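Local coordinates for protein AxyAgu115A (Amphibacillus xylanus NBRC 15112, PDB 6NPS) that probably acts as a family GH115 alpha-glucuronidase, hydrolysing glucuronic acid side groups from arabinoglucuronoxylan, at residues 553-556 against 557-560; 618-621 against 622-626; 353-356 against 357-361. The protein carries 3 engineered substitutions. One frame throughout, in Å; residues are numbered along the deposited sequence.

Contact 1: 553-556 against 557-560; sequences EELY and QEVD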
ATOM      1  N   GLU A 553     -10.731 -34.095   3.953  1.00 32.00           N
ATOM      2  CA  GLU A 553     -10.565 -34.929   2.765  1.00 35.19           C
ATOM      3  C   GLU A 553     -10.470 -36.415   3.094  1.00 33.97           C
ATOM      4  O   GLU A 553     -10.896 -37.250   2.282  1.00 35.72           O
ATOM      5  CB  GLU A 553      -9.347 -34.474   1.949  1.00 44.45           C
ATOM      6  CG  GLU A 553      -9.592 -33.116   1.273  1.00 60.06           C
ATOM      7  CD  GLU A 553     -10.210 -33.227  -0.132  1.00 78.74           C
ATOM      8  OE1 GLU A 553     -10.973 -34.183  -0.408  1.00 83.64           O
ATOM      9  OE2 GLU A 553      -9.935 -32.337  -0.972  1.00 86.39           O
ATOM     10  N   GLU A 554      -9.942 -36.783   4.266  1.00 36.56           N
ATOM     11  CA  GLU A 554      -9.952 -38.194   4.638  1.00 38.91           C
ATOM     12  C   GLU A 554     -11.381 -38.693   4.756  1.00 39.53           C
ATOM     13  O   GLU A 554     -11.733 -39.754   4.217  1.00 39.75           O
ATOM     14  CB  GLU A 554      -9.226 -38.413   5.965  1.00 48.05           C
ATOM     15  CG  GLU A 554      -7.748 -38.158   5.956  1.00 62.76           C
ATOM     16  CD  GLU A 554      -7.143 -38.267   7.360  1.00 71.64           C
ATOM     17  OE1 GLU A 554      -7.699 -39.016   8.198  1.00 69.47           O
ATOM     18  OE2 GLU A 554      -6.117 -37.598   7.622  1.00 76.26           O
ATOM     19  N   LEU A 555     -12.232 -37.943   5.473  1.00 34.02           N
ATOM     20  CA  LEU A 555     -13.601 -38.430   5.667  1.00 36.38           C
ATOM     21  C   LEU A 555     -14.418 -38.357   4.381  1.00 34.08           C
ATOM     22  O   LEU A 555     -15.332 -39.163   4.184  1.00 35.74           O
ATOM     23  CB  LEU A 555     -14.292 -37.647   6.793  1.00 38.64           C
ATOM     24  CG  LEU A 555     -13.571 -37.730   8.144  1.00 39.32           C
ATOM     25  CD1 LEU A 555     -14.256 -36.865   9.174  1.00 39.90           C
ATOM     26  CD2 LEU A 555     -13.509 -39.173   8.631  1.00 34.23           C
ATOM     27  N   TYR A 556     -14.135 -37.375   3.521  1.00 32.85           N
ATOM     28  CA  TYR A 556     -14.765 -37.292   2.197  1.00 34.75           C
ATOM     29  C   TYR A 556     -14.573 -38.592   1.425  1.00 35.97           C
ATOM     30  O   TYR A 556     -15.506 -39.091   0.788  1.00 33.90           O
ATOM     31  CB  TYR A 556     -14.140 -36.092   1.450  1.00 33.36           C
ATOM     32  CG  TYR A 556     -14.676 -35.738   0.084  1.00 34.98           C
ATOM     33  CD1 TYR A 556     -14.205 -36.382  -1.050  1.00 39.05           C
ATOM     34  CD2 TYR A 556     -15.591 -34.699  -0.087  1.00 37.62           C
ATOM     35  CE1 TYR A 556     -14.662 -36.037  -2.311  1.00 36.86           C
ATOM     36  CE2 TYR A 556     -16.069 -34.342  -1.353  1.00 36.34           C
ATOM     37  CZ  TYR A 556     -15.609 -35.017  -2.450  1.00 37.62           C
ATOM     38  OH  TYR A 556     -16.064 -34.689  -3.708  1.00 36.75           O
ATOM     39  N   GLN A 557     -13.373 -39.170   1.501  1.00 35.15           N
ATOM     40  CA  GLN A 557     -13.119 -40.419   0.806  1.00 37.06           C
ATOM     41  C   GLN A 557     -13.617 -41.634   1.575  1.00 39.71           C
ATOM     42  O   GLN A 557     -13.900 -42.673   0.966  1.00 46.21           O
ATOM     43  CB  GLN A 557     -11.668 -40.624   0.490  1.00 48.86           C
ATOM     44  CG  GLN A 557     -11.684 -41.459  -0.768  1.00 73.76           C
ATOM     45  CD  GLN A 557     -10.340 -41.978  -1.174  1.00 88.23           C
ATOM     46  OE1 GLN A 557      -9.877 -43.008  -0.674  1.00 96.49           O
ATOM     47  NE2 GLN A 557      -9.664 -41.239  -2.047  1.00 88.61           N
ATOM     48  N   GLU A 558     -13.704 -41.555   2.904  1.00 39.91           N
ATOM     49  CA  GLU A 558     -14.129 -42.738   3.681  1.00 43.47           C
ATOM     50  C   GLU A 558     -15.647 -42.883   3.803  1.00 41.70           C
ATOM     51  O   GLU A 558     -16.144 -44.010   3.869  1.00 40.61           O
ATOM     52  CB  GLU A 558     -13.495 -42.708   5.073  1.00 45.74           C
ATOM     53  CG  GLU A 558     -11.996 -42.999   5.008  1.00 59.05           C
ATOM     54  CD  GLU A 558     -11.226 -42.427   6.189  1.00 75.57           C
ATOM     55  OE1 GLU A 558      -9.978 -42.336   6.092  1.00 81.73           O
ATOM     56  OE2 GLU A 558     -11.862 -42.084   7.213  1.00 80.75           O
ATOM     57  N   VAL A 559     -16.406 -41.785   3.826  1.00 36.85           N
ATOM     58  CA  VAL A 559     -17.857 -41.910   4.006  1.00 35.35           C
ATOM     59  C   VAL A 559     -18.466 -42.740   2.881  1.00 40.25           C
ATOM     60  O   VAL A 559     -18.056 -42.645   1.722  1.00 44.59           O
ATOM     61  CB  VAL A 559     -18.517 -40.523   4.111  1.00 34.72           C
ATOM     62  CG1 VAL A 559     -18.398 -39.748   2.794  1.00 36.06           C
ATOM     63  CG2 VAL A 559     -20.010 -40.649   4.571  1.00 34.78           C
ATOM     64  N   ASP A 560     -19.426 -43.592   3.222  1.00 46.74           N
ATOM     65  CA  ASP A 560     -20.093 -44.401   2.206  1.00 57.90           C
ATOM     66  C   ASP A 560     -21.044 -43.547   1.362  1.00 56.11           C
ATOM     67  O   ASP A 560     -21.461 -42.453   1.760  1.00 57.17           O
ATOM     68  CB  ASP A 560     -20.855 -45.557   2.853  1.00 69.49           C
ATOM     69  CG  ASP A 560     -21.989 -45.075   3.730  1.00 83.16           C
ATOM     70  OD1 ASP A 560     -23.102 -44.891   3.199  1.00 88.62           O
ATOM     71  OD2 ASP A 560     -21.765 -44.859   4.942  1.00 87.86           O
TER
HETATM   72  O   HOH W   1     -16.623 -41.230  -0.341  1.00 41.56           O
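L555 O is gripped by two backbone N-H groups at the last turn of helix 537-558. V559 N makes the straighter bond, 2.9 Å from L555 O with an N-H...O angle of 159°, whereas the bond from E558 N is weak. One residue earlier the pattern recurs: E554 O accepts E558 N at 3.0 Å and a weak bond from Q557 N, whose main acceptor is E553 O. V559 is the first residue to depart from helical backbone angles, so these bonds mark the C-terminal end of the helix.

The side chain of E558 runs back along this turn. With CG anti to its own carbonyl carbon (chi1 -72°), the chain passes close to E554 O, 3.4 Å from E558 CG, and brings OE2 to 3.6 Å from L555 CD2. E554 OE1 and E558 OE1 stand 4.5 Å apart. Each carboxylate has a partner on helix 500-519: K505 forms a salt bridge with E554, and Q502 hydrogen-bonds to E558. Y556 meets F564 edge-to-face and Y572 with planes about 40° apart on helix 564-596, while L555 packs on V506 and L509 of helix 500-519. V559 turns CG1 back onto the helix end, 3.4 Å from L555 O. Beyond it, a water lies 2.7 Å from Y556 O and also within bonding distance of V559 O, with more acceptors near it than protons.

Chemically, the turn ends in carbonyls partly served by water, and the closeness of two like charges is probably offset by the lysine beside E554.

Contact 2: 618-621 against 622-626; sequences EIVD and EYHTI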
ATOM      1  N   GLU A 618     -15.231 -24.273  -7.089  1.00 35.76           N
ATOM      2  CA  GLU A 618     -15.517 -25.686  -7.288  1.00 36.36           C
ATOM      3  C   GLU A 618     -16.368 -26.236  -6.162  1.00 36.28           C
ATOM      4  O   GLU A 618     -17.296 -27.005  -6.415  1.00 38.78           O
ATOM      5  CB  GLU A 618     -14.231 -26.486  -7.422  1.00 45.25           C
ATOM      6  CG  GLU A 618     -13.615 -26.312  -8.787  1.00 60.73           C
ATOM      7  CD  GLU A 618     -12.267 -26.984  -8.928  1.00 72.36           C
ATOM      8  OE1 GLU A 618     -11.735 -27.471  -7.902  1.00 74.14           O
ATOM      9  OE2 GLU A 618     -11.733 -27.003 -10.065  1.00 76.53           O
ATOM     10  N   ILE A 619     -16.082 -25.850  -4.920  1.00 33.00           N
ATOM     11  CA  ILE A 619     -16.839 -26.429  -3.828  1.00 30.72           C
ATOM     12  C   ILE A 619     -18.284 -25.910  -3.818  1.00 36.52           C
ATOM     13  O   ILE A 619     -19.198 -26.648  -3.449  1.00 35.68           O
ATOM     14  CB  ILE A 619     -16.126 -26.172  -2.500  1.00 34.90           C
ATOM     15  CG1 ILE A 619     -16.640 -27.155  -1.464  1.00 39.08           C
ATOM     16  CG2 ILE A 619     -16.295 -24.722  -2.038  1.00 35.07           C
ATOM     17  CD1 ILE A 619     -16.217 -26.812  -0.087  1.00 50.06           C
ATOM     18  N   VAL A 620     -18.515 -24.657  -4.243  1.00 36.14           N
ATOM     19  CA  VAL A 620     -19.885 -24.140  -4.353  1.00 36.44           C
ATOM     20  C   VAL A 620     -20.655 -24.893  -5.430  1.00 40.80           C
ATOM     21  O   VAL A 620     -21.814 -25.297  -5.219  1.00 41.95           O
ATOM     22  CB  VAL A 620     -19.875 -22.621  -4.629  1.00 39.08           C
ATOM     23  CG1 VAL A 620     -21.269 -22.125  -5.018  1.00 35.88           C
ATOM     24  CG2 VAL A 620     -19.340 -21.841  -3.418  1.00 37.78           C
ATOM     25  N   ASP A 621     -20.037 -25.080  -6.602  1.00 38.01           N
ATOM     26  CA  ASP A 621     -20.691 -25.825  -7.674  1.00 42.89           C
ATOM     27  C   ASP A 621     -21.036 -27.235  -7.233  1.00 46.10           C
ATOM     28  O   ASP A 621     -22.130 -27.738  -7.538  1.00 42.30           O
ATOM     29  CB  ASP A 621     -19.802 -25.880  -8.914  1.00 52.52           C
ATOM     30  CG  ASP A 621     -19.668 -24.536  -9.585  1.00 74.61           C
ATOM     31  OD1 ASP A 621     -18.569 -24.233 -10.104  1.00 83.19           O
ATOM     32  OD2 ASP A 621     -20.667 -23.780  -9.581  1.00 83.70           O
ATOM     33  N   GLU A 622     -20.100 -27.908  -6.544  1.00 40.09           N
ATOM     34  CA  GLU A 622     -20.392 -29.236  -6.017  1.00 39.29           C
ATOM     35  C   GLU A 622     -21.580 -29.189  -5.059  1.00 36.86           C
ATOM     36  O   GLU A 622     -22.479 -30.036  -5.128  1.00 42.25           O
ATOM     37  CB  GLU A 622     -19.142 -29.832  -5.342  1.00 40.03           C
ATOM     38  CG  GLU A 622     -19.343 -31.270  -4.832  1.00 41.64           C
ATOM     39  CD  GLU A 622     -18.021 -32.007  -4.428  1.00 55.75           C
ATOM     40  OE1 GLU A 622     -16.947 -31.352  -4.333  1.00 55.84           O
ATOM     41  OE2 GLU A 622     -18.079 -33.254  -4.205  1.00 52.26           O
ATOM     42  N   TYR A 623     -21.643 -28.168  -4.203  1.00 33.33           N
ATOM     43  CA  TYR A 623     -22.733 -28.068  -3.238  1.00 33.97           C
ATOM     44  C   TYR A 623     -24.085 -27.918  -3.936  1.00 41.59           C
ATOM     45  O   TYR A 623     -25.096 -28.494  -3.503  1.00 38.82           O
ATOM     46  CB  TYR A 623     -22.450 -26.883  -2.348  1.00 34.17           C
ATOM     47  CG  TYR A 623     -23.429 -26.603  -1.242  1.00 36.21           C
ATOM     48  CD1 TYR A 623     -23.731 -27.564  -0.271  1.00 33.45           C
ATOM     49  CD2 TYR A 623     -23.994 -25.351  -1.132  1.00 38.60           C
ATOM     50  CE1 TYR A 623     -24.626 -27.277   0.781  1.00 38.04           C
ATOM     51  CE2 TYR A 623     -24.855 -25.036  -0.088  1.00 41.42           C
ATOM     52  CZ  TYR A 623     -25.165 -26.000   0.863  1.00 41.19           C
ATOM     53  OH  TYR A 623     -25.999 -25.665   1.886  1.00 45.73           O
ATOM     54  N   HIS A 624     -24.110 -27.173  -5.040  1.00 37.74           N
ATOM     55  CA  HIS A 624     -25.319 -26.904  -5.796  1.00 43.24           C
ATOM     56  C   HIS A 624     -25.753 -28.077  -6.662  1.00 43.81           C
ATOM     57  O   HIS A 624     -26.876 -28.053  -7.165  1.00 45.27           O
ATOM     58  CB  HIS A 624     -25.106 -25.662  -6.669  1.00 43.22           C
ATOM     59  CG  HIS A 624     -25.064 -24.395  -5.879  1.00 42.29           C
ATOM     60  ND1 HIS A 624     -24.555 -23.218  -6.380  1.00 42.11           N
ATOM     61  CD2 HIS A 624     -25.435 -24.133  -4.604  1.00 41.15           C
ATOM     62  CE1 HIS A 624     -24.628 -22.282  -5.448  1.00 42.76           C
ATOM     63  NE2 HIS A 624     -25.155 -22.811  -4.361  1.00 39.34           N
ATOM     64  N   THR A 625     -24.914 -29.101  -6.843  1.00 42.77           N
ATOM     65  CA  THR A 625     -25.315 -30.246  -7.639  1.00 48.31           C
ATOM     66  C   THR A 625     -25.472 -31.563  -6.867  1.00 50.15           C
ATOM     67  O   THR A 625     -26.046 -32.506  -7.422  1.00 56.72           O
ATOM     68  CB  THR A 625     -24.336 -30.453  -8.806  1.00 54.71           C
ATOM     69  OG1 THR A 625     -23.027 -30.670  -8.300  1.00 57.43           O
ATOM     70  CG2 THR A 625     -24.296 -29.205  -9.696  1.00 58.34           C
ATOM     71  N   ILE A 626     -25.004 -31.675  -5.620  1.00 44.75           N
ATOM     72  CA  ILE A 626     -25.206 -32.944  -4.919  1.00 49.21           C
ATOM     73  C   ILE A 626     -26.703 -33.236  -4.729  1.00 47.11           C
ATOM     74  O   ILE A 626     -27.533 -32.324  -4.571  1.00 42.23           O
ATOM     75  CB  ILE A 626     -24.498 -32.992  -3.556  1.00 52.44           C
ATOM     76  CG1 ILE A 626     -24.801 -31.731  -2.772  1.00 53.89           C
ATOM     77  CG2 ILE A 626     -23.021 -33.184  -3.730  1.00 58.59           C
ATOM     78  CD1 ILE A 626     -24.665 -31.948  -1.323  1.00 58.31           C
TER
HETATM   79  O   HOH W   2     -23.308 -22.382  -8.588  1.00 64.42           O
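H624 lays its imidazole alongside V620, one helical turn earlier, the two side chains pointing the same way. V620 CG1 lies 3.4 Å from H624 CE1, a methyl placed there because it stands anti to its own backbone N (chi1 169°). V620 O sits over one face of the same ring, 3.4 Å above its plane and offset toward the rim, while also accepting H624 N at 3.0 Å.

At the ring edge, in plane, a water is 2.7 Å from H624 ND1 and donates to D621 OD2, linking the two side chains without direct contact. NE2 is hydrogen-bonded to G635 N in the loop that follows the helix. An alanine here would remove both ring nitrogens, and is likely to leave G635 N without its acceptor and the water without its contact to the ring.

In helix 601-629, E622 N, Y623 N and H624 N bond back four residues to E618 O, I619 O and V620 O, the first at 2.9 Å and 166°. Held by G635 at one nitrogen and water at the other, the imidazole is probably restrained from flipping, joining the helix to the loop.

Contact 3: 353-356 against 357-361; sequences YKEV and EPFFY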
ATOM      1  N   TYR A 353     -35.828  -3.134  18.930  1.00 61.09           N
ATOM      2  CA  TYR A 353     -34.783  -3.412  17.939  1.00 57.97           C
ATOM      3  C   TYR A 353     -34.122  -2.119  17.478  1.00 56.78           C
ATOM      4  O   TYR A 353     -34.815  -1.174  17.094  1.00 48.68           O
ATOM      5  CB  TYR A 353     -35.352  -4.164  16.723  1.00 51.16           C
ATOM      6  CG  TYR A 353     -34.322  -4.577  15.665  1.00 45.86           C
ATOM      7  CD1 TYR A 353     -33.291  -5.486  15.972  1.00 44.80           C
ATOM      8  CD2 TYR A 353     -34.362  -4.050  14.375  1.00 47.51           C
ATOM      9  CE1 TYR A 353     -32.354  -5.858  15.022  1.00 46.65           C
ATOM     10  CE2 TYR A 353     -33.437  -4.419  13.402  1.00 48.34           C
ATOM     11  CZ  TYR A 353     -32.419  -5.329  13.735  1.00 49.79           C
ATOM     12  OH  TYR A 353     -31.470  -5.710  12.800  1.00 46.80           O
ATOM     13  N   LYS A 354     -32.772  -2.110  17.493  1.00 59.19           N
ATOM     14  CA  LYS A 354     -31.908  -0.996  17.087  1.00 56.71           C
ATOM     15  C   LYS A 354     -32.319   0.321  17.735  1.00 54.57           C
ATOM     16  O   LYS A 354     -32.284   0.451  18.965  1.00 52.35           O
ATOM     17  CB  LYS A 354     -31.890  -0.845  15.561  1.00 62.80           C
ATOM     18  CG  LYS A 354     -30.870  -1.742  14.863  1.00 68.71           C
ATOM     19  CD  LYS A 354     -31.273  -1.970  13.422  1.00 77.84           C
ATOM     20  CE  LYS A 354     -30.091  -2.355  12.559  1.00 82.49           C
ATOM     21  NZ  LYS A 354     -29.314  -1.145  12.170  1.00 87.07           N
ATOM     22  N   GLU A 355     -32.734   1.300  16.914  1.00 54.62           N
ATOM     23  CA  GLU A 355     -33.051   2.621  17.434  1.00 56.81           C
ATOM     24  C   GLU A 355     -34.219   2.613  18.413  1.00 57.22           C
ATOM     25  O   GLU A 355     -34.421   3.610  19.113  1.00 58.45           O
ATOM     26  CB  GLU A 355     -33.345   3.584  16.263  1.00 57.51           C
ATOM     27  CG  GLU A 355     -34.766   3.472  15.685  1.00 58.87           C
ATOM     28  CD  GLU A 355     -34.889   2.395  14.589  1.00 64.09           C
ATOM     29  OE1 GLU A 355     -33.845   1.824  14.163  1.00 58.93           O
ATOM     30  OE2 GLU A 355     -36.036   2.117  14.158  1.00 65.49           O
ATOM     31  N   VAL A 356     -34.995   1.525  18.478  1.00 57.54           N
ATOM     32  CA  VAL A 356     -36.185   1.516  19.333  1.00 62.55           C
ATOM     33  C   VAL A 356     -35.807   1.385  20.816  1.00 57.98           C
ATOM     34  O   VAL A 356     -36.509   1.926  21.689  1.00 54.31           O
ATOM     35  CB  VAL A 356     -37.167   0.398  18.906  1.00 66.21           C
ATOM     36  CG1 VAL A 356     -38.479   0.512  19.711  1.00 62.51           C
ATOM     37  CG2 VAL A 356     -37.448   0.444  17.394  1.00 69.94           C
ATOM     38  N   GLU A 357     -34.720   0.657  21.130  1.00 52.90           N
ATOM     39  CA  GLU A 357     -34.251   0.543  22.517  1.00 50.60           C
ATOM     40  C   GLU A 357     -34.071   1.902  23.195  1.00 53.47           C
ATOM     41  O   GLU A 357     -34.566   2.069  24.322  1.00 55.24           O
ATOM     42  CB  GLU A 357     -32.956  -0.295  22.575  1.00 55.60           C
ATOM     43  CG  GLU A 357     -32.565  -0.799  23.986  1.00 60.42           C
ATOM     44  CD  GLU A 357     -31.223  -1.573  24.032  1.00 67.55           C
ATOM     45  OE1 GLU A 357     -30.170  -0.965  23.717  1.00 66.87           O
ATOM     46  OE2 GLU A 357     -31.221  -2.783  24.403  1.00 64.82           O
ATOM     47  N   PRO A 358     -33.419   2.910  22.585  1.00 57.06           N
ATOM     48  CA  PRO A 358     -33.505   4.269  23.159  1.00 58.71           C
ATOM     49  C   PRO A 358     -34.936   4.796  23.299  1.00 58.70           C
ATOM     50  O   PRO A 358     -35.200   5.618  24.182  1.00 54.16           O
ATOM     51  CB  PRO A 358     -32.682   5.117  22.175  1.00 58.49           C
ATOM     52  CG  PRO A 358     -31.680   4.154  21.604  1.00 58.52           C
ATOM     53  CD  PRO A 358     -32.424   2.846  21.486  1.00 59.50           C
ATOM     54  N   PHE A 359     -35.867   4.357  22.450  1.00 63.03           N
ATOM     55  CA  PHE A 359     -37.240   4.846  22.563  1.00 63.83           C
ATOM     56  C   PHE A 359     -37.912   4.273  23.800  1.00 64.48           C
ATOM     57  O   PHE A 359     -38.768   4.931  24.408  1.00 62.90           O
ATOM     58  CB  PHE A 359     -38.047   4.491  21.310  1.00 63.72           C
ATOM     59  CG  PHE A 359     -37.506   5.092  20.023  1.00 67.78           C
ATOM     60  CD1 PHE A 359     -36.611   6.154  20.041  1.00 66.91           C
ATOM     61  CD2 PHE A 359     -37.920   4.599  18.791  1.00 68.61           C
ATOM     62  CE1 PHE A 359     -36.130   6.705  18.857  1.00 67.72           C
ATOM     63  CE2 PHE A 359     -37.444   5.148  17.606  1.00 67.95           C
ATOM     64  CZ  PHE A 359     -36.546   6.199  17.640  1.00 67.52           C
ATOM     65  N   PHE A 360     -37.504   3.067  24.203  1.00 65.11           N
ATOM     66  CA  PHE A 360     -38.161   2.382  25.313  1.00 63.83           C
ATOM     67  C   PHE A 360     -37.830   3.055  26.645  1.00 62.45           C
ATOM     68  O   PHE A 360     -38.732   3.404  27.423  1.00 57.52           O
ATOM     69  CB  PHE A 360     -37.748   0.899  25.308  1.00 63.44           C
ATOM     70  CG  PHE A 360     -38.299   0.096  26.469  1.00 62.68           C
ATOM     71  CD1 PHE A 360     -39.668  -0.085  26.624  1.00 59.24           C
ATOM     72  CD2 PHE A 360     -37.440  -0.478  27.400  1.00 60.76           C
ATOM     73  CE1 PHE A 360     -40.170  -0.831  27.688  1.00 58.19           C
ATOM     74  CE2 PHE A 360     -37.929  -1.217  28.464  1.00 55.25           C
ATOM     75  CZ  PHE A 360     -39.292  -1.398  28.612  1.00 56.71           C
ATOM     76  N   TYR A 361     -36.540   3.290  26.899  1.00 66.86           N
ATOM     77  CA  TYR A 361     -36.103   3.806  28.195  1.00 73.10           C
ATOM     78  C   TYR A 361     -36.344   5.314  28.328  1.00 86.75           C
ATOM     79  O   TYR A 361     -36.955   5.765  29.307  1.00 94.93           O
ATOM     80  CB  TYR A 361     -34.632   3.463  28.398  1.00 64.46           C
ATOM     81  CG  TYR A 361     -34.348   1.972  28.453  1.00 62.07           C
ATOM     82  CD1 TYR A 361     -34.879   1.174  29.465  1.00 59.15           C
ATOM     83  CD2 TYR A 361     -33.508   1.367  27.515  1.00 63.55           C
ATOM     84  CE1 TYR A 361     -34.610  -0.181  29.529  1.00 57.02           C
ATOM     85  CE2 TYR A 361     -33.222   0.002  27.574  1.00 61.26           C
ATOM     86  CZ  TYR A 361     -33.778  -0.764  28.587  1.00 60.38           C
ATOM     87  OH  TYR A 361     -33.494  -2.115  28.631  1.00 59.34           O
TER
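A type II' beta turn from Y353 to V356 leads from strand 348-351 into helix 356-361, and E357 N, just past the turn, bonds back to K354 O at 3.3 Å. That donor stands above the carbonyl plane, 46° out of it; the same oxygen also accepts from R391. The turn itself is closed by V356 N to Y353 O.

The F359 ring lies over E355 O, which is 3.3 Å above the ring plane and over its centre. E355 CG meets the far part of that ring, 3.7 Å from F359 CE2. The glutamate reaches it by a chi1 of 81°, which sets CG between backbone N and carbonyl carbon, and by a bend at chi2; its carboxylate turns 67° from the ring plane and forms a salt bridge with R303.

Strand 348-351 belongs to the eight-stranded parallel sheet, consistent with the TIM-barrel clan of the family, so the turn is probably one of its beta-to-alpha connections. On the helix side V356 O accepts F360 N at 2.9 Å, with a weak bond from F359 N. P358, which has no N-H, places CD 3.2 Å from E355 O. V356 and F359 also press on helix 317-338, L324 touching both. Y353 stacks on H246, and its hydroxyl bonds N386 and a glycerol, probably left from the crystallisation liquor.

How the contacts relate
Contacts 1 and 2 join one helical region: helices 537-558 and 601-629 both pack against helix 564-596, and they meet directly through Y556 OH and E622 OE2, 2.5 Å apart in a probable hydrogen bond. Their centres are about 17 Å apart. Both mix buried apolar residues with exposed polar ones. Contact 3 is the buried one, set in what is probably a TIM-type barrel and about 23 Å from contact 2 and 35 Å from contact 1 at the nearest atoms. There a phenylalanine ring lies over a backbone carbonyl, and arginines answer the glutamates. Contact 1 ends a helix, contact 3 starts one, and contact 2 falls within its helix.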